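Local coordinates for PsaK (Dunaliella salina, PDB 6SL5), which probably serves as a small membrane subunit at the edge of the photosystem I core, binding chlorophyll a and beta-carotene, at residues R7-S12 / G73-Q78. Residues are numbered along the deposited sequence; the frame is centred on the assembly and turned at random.
Sequences RAIMVS and GEWLAQ. With CLA (chlorophyll a), chain B.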
loop_
_atom_site.group_PDB
_atom_site.type_symbol
_atom_site.label_atom_id
_atom_site.label_comp_id
_atom_site.label_asym_id
_atom_site.label_seq_id
_atom_site.Cartn_x
_atom_site.Cartn_y
_atom_site.Cartn_z
ATOM N N ARG K 7 59.106 -49.408 1.305
ATOM C CA ARG K 7 60.284 -48.812 0.619
ATOM C C ARG K 7 60.440 -49.391 -0.794
ATOM O O ARG K 7 60.793 -48.616 -1.704
ATOM C CB ARG K 7 61.554 -49.069 1.436
ATOM C CG ARG K 7 61.783 -48.069 2.560
ATOM C CD ARG K 7 60.727 -48.138 3.646
ATOM N NE ARG K 7 61.014 -47.219 4.738
ATOM C CZ ARG K 7 60.377 -47.212 5.903
ATOM N NH1 ARG K 7 59.410 -48.082 6.136
ATOM N NH2 ARG K 7 60.712 -46.335 6.833
ATOM N N ALA K 8 60.135 -50.679 -0.980
ATOM C CA ALA K 8 60.384 -51.364 -2.273
ATOM C C ALA K 8 59.655 -50.720 -3.463
ATOM O O ALA K 8 60.340 -50.494 -4.479
ATOM C CB ALA K 8 60.027 -52.825 -2.143
ATOM N N ILE K 9 58.359 -50.396 -3.373
ATOM C CA ILE K 9 57.745 -49.769 -4.587
ATOM C C ILE K 9 57.577 -48.253 -4.410
ATOM O O ILE K 9 57.145 -47.602 -5.381
ATOM C CB ILE K 9 56.483 -50.486 -5.119
ATOM C CG1 ILE K 9 55.215 -49.633 -5.011
ATOM C CG2 ILE K 9 56.327 -51.883 -4.530
ATOM C CD1 ILE K 9 53.939 -50.392 -5.288
ATOM N N MET K 10 57.888 -47.711 -3.227
ATOM C CA MET K 10 57.852 -46.231 -3.082
ATOM C C MET K 10 58.995 -45.764 -3.980
ATOM O O MET K 10 58.824 -44.790 -4.737
ATOM C CB MET K 10 58.153 -45.798 -1.645
ATOM C CG MET K 10 58.056 -44.303 -1.429
ATOM S SD MET K 10 56.374 -43.675 -1.630
ATOM C CE MET K 10 55.635 -44.241 -0.102
ATOM N N VAL K 11 60.104 -46.502 -3.887
ATOM C CA VAL K 11 61.289 -46.331 -4.713
ATOM C C VAL K 11 60.908 -46.555 -6.171
ATOM O O VAL K 11 61.312 -45.792 -7.059
ATOM C CB VAL K 11 62.405 -47.306 -4.265
ATOM C CG1 VAL K 11 63.411 -47.544 -5.356
ATOM C CG2 VAL K 11 63.167 -46.811 -3.084
ATOM N N SER K 12 60.077 -47.575 -6.420
ATOM C CA SER K 12 59.626 -47.883 -7.775
ATOM C C SER K 12 58.781 -46.758 -8.375
ATOM O O SER K 12 58.998 -46.374 -9.536
ATOM C CB SER K 12 58.838 -49.196 -7.773
ATOM O OG SER K 12 57.519 -49.010 -7.289
ATOM N N GLY K 73 49.087 -43.154 -2.524
ATOM C CA GLY K 73 47.756 -43.725 -2.804
ATOM C C GLY K 73 47.810 -45.233 -2.981
ATOM O O GLY K 73 47.024 -45.926 -2.311
ATOM N N GLU K 74 48.723 -45.723 -3.824
ATOM C CA GLU K 74 48.838 -47.184 -4.077
ATOM C C GLU K 74 49.122 -47.925 -2.768
ATOM O O GLU K 74 48.461 -48.945 -2.517
ATOM C CB GLU K 74 50.010 -47.456 -5.022
ATOM C CG GLU K 74 49.594 -47.798 -6.438
ATOM C CD GLU K 74 50.742 -47.927 -7.422
ATOM O OE1 GLU K 74 51.871 -48.210 -6.975
ATOM O OE2 GLU K 74 50.505 -47.739 -8.632
ATOM N N TRP K 75 50.043 -47.402 -1.953
ATOM C CA TRP K 75 50.439 -48.091 -0.695
ATOM C C TRP K 75 49.289 -48.195 0.311
ATOM O O TRP K 75 49.050 -49.312 0.800
ATOM C CB TRP K 75 51.640 -47.373 -0.070
ATOM C CG TRP K 75 52.946 -47.815 -0.647
ATOM C CD1 TRP K 75 53.950 -47.031 -1.135
ATOM C CD2 TRP K 75 53.379 -49.174 -0.818
ATOM N NE1 TRP K 75 54.981 -47.810 -1.586
ATOM C CE2 TRP K 75 54.659 -49.130 -1.404
ATOM C CE3 TRP K 75 52.815 -50.417 -0.526
ATOM C CZ2 TRP K 75 55.378 -50.289 -1.693
ATOM C CZ3 TRP K 75 53.521 -51.559 -0.827
ATOM C CH2 TRP K 75 54.786 -51.494 -1.405
ATOM N N LEU K 76 48.572 -47.103 0.576
ATOM C CA LEU K 76 47.437 -47.170 1.537
ATOM C C LEU K 76 46.359 -48.103 0.977
ATOM O O LEU K 76 45.882 -48.979 1.725
ATOM C CB LEU K 76 46.878 -45.759 1.721
ATOM C CG LEU K 76 47.932 -44.658 1.772
ATOM C CD1 LEU K 76 47.367 -43.334 1.283
ATOM C CD2 LEU K 76 48.524 -44.531 3.164
ATOM N N ALA K 77 46.015 -47.922 -0.302
ATOM C CA ALA K 77 44.964 -48.721 -0.974
ATOM C C ALA K 77 45.357 -50.202 -1.041
ATOM O O ALA K 77 44.505 -51.048 -0.706
ATOM C CB ALA K 77 44.712 -48.162 -2.353
ATOM N N GLN K 78 46.599 -50.505 -1.432
ATOM C CA GLN K 78 47.018 -51.928 -1.573
ATOM C C GLN K 78 46.809 -52.682 -0.254
ATOM O O GLN K 78 46.338 -53.834 -0.306
ATOM C CB GLN K 78 48.472 -52.022 -2.038
ATOM C CG GLN K 78 48.857 -53.420 -2.504
ATOM C CD GLN K 78 50.216 -53.456 -3.158
ATOM O OE1 GLN K 78 51.077 -52.622 -2.893
ATOM N NE2 GLN K 78 50.417 -54.437 -4.024
HETATM MG MG CLA B . 58.870 -39.195 1.795
HETATM C CHA CLA B . 60.419 -42.163 1.019
HETATM C CHB CLA B . 61.421 -37.434 0.288
HETATM C CHC CLA B . 57.231 -36.406 2.410
HETATM C CHD CLA B . 56.279 -40.998 3.310
HETATM N NA CLA B . 60.731 -39.724 0.746
HETATM C C1A CLA B . 61.187 -40.952 0.539
HETATM C C2A CLA B . 62.518 -40.932 -0.153
HETATM C C3A CLA B . 62.809 -39.450 -0.335
HETATM C C4A CLA B . 61.596 -38.814 0.257
HETATM C CMA CLA B . 64.191 -38.901 -0.022
HETATM C CAA CLA B . 62.371 -41.403 -1.579
HETATM C CBA CLA B . 63.560 -42.268 -1.941
HETATM C CGA CLA B . 63.079 -43.653 -1.640
HETATM O O1A CLA B . 61.992 -43.969 -2.089
HETATM O O2A CLA B . 63.807 -44.459 -0.892
HETATM N NB CLA B . 59.253 -37.247 1.400
HETATM C C1B CLA B . 60.352 -36.706 0.807
HETATM C C2B CLA B . 60.260 -35.287 0.779
HETATM C C3B CLA B . 59.087 -35.032 1.379
HETATM C C4B CLA B . 58.448 -36.264 1.775
HETATM C CMB CLA B . 61.247 -34.305 0.221
HETATM C CAB CLA B . 58.531 -33.709 1.588
HETATM C CBB CLA B . 57.992 -32.875 0.459
HETATM N NC CLA B . 57.018 -38.781 2.673
HETATM C C1C CLA B . 56.586 -37.553 2.883
HETATM C C2C CLA B . 55.356 -37.490 3.657
HETATM C C3C CLA B . 55.073 -38.784 3.899
HETATM C C4C CLA B . 56.118 -39.609 3.290
HETATM C CMC CLA B . 54.597 -36.263 4.068
HETATM C CAC CLA B . 53.869 -39.142 4.695
HETATM C CBC CLA B . 52.905 -39.935 3.872
HETATM N ND CLA B . 58.356 -41.074 2.111
HETATM C C1D CLA B . 57.347 -41.724 2.740
HETATM C C2D CLA B . 57.560 -43.170 2.740
HETATM C C3D CLA B . 58.749 -43.314 2.064
HETATM C C4D CLA B . 59.212 -42.067 1.686
HETATM C CMD CLA B . 56.870 -44.395 3.257
HETATM C CAD CLA B . 59.660 -44.329 1.608
HETATM O OBD CLA B . 59.343 -45.477 1.364
HETATM C CBD CLA B . 60.813 -43.620 0.984
HETATM C CGD CLA B . 61.982 -43.851 1.891
HETATM O O1D CLA B . 62.714 -44.803 1.731
HETATM O O2D CLA B . 62.242 -43.030 2.900
HETATM C CED CLA B . 63.613 -42.686 3.059
#
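Trp-75 reaches from helix 57-81 to helix 6-22 and meets Ile-9 and Met-10 there, a worked example of one large aromatic bridging two helices; the axes of the two segments come within 10.6 Å of each other at their closest. The segments run roughly antiparallel, at 146°, and apolar contact dominates. Ile-9 sets CD1 over one face of the indole, toward its rim, 4.2 Å from the centroid of the six-membered ring, a CH-pi contact, while CG1 and CG2 both lie against CZ2. Met-10 comes instead to the edge. With CG anti to the backbone N (chi1 -177°) and the chain bent beyond it, Met-10 CE lies 3.4 Å from Trp-75 CD1, and SD sits 5.1 Å from the centroid of the five-membered ring, an edge-on Met-aromatic contact.

Polar groups do little here. Trp-75 NE1 and Met-10 N are 3.3 Å apart, but both are donors and cannot bond, and Glu-74 offers Ile-9 CD1 only a van der Waals neighbour in OE1.

The same Met-10 side chain also lies against chlorophyll a, CB at 3.3 Å from OBD, and Val-11 CG2 meets its O1A. An alanine in place of Trp-75 would probably leave Ile-9 without its aromatic partner and the Met-10 methyl freer to turn. Here the two helices meet through apolar and aromatic packing, and Met-10 links that packing to the pigment.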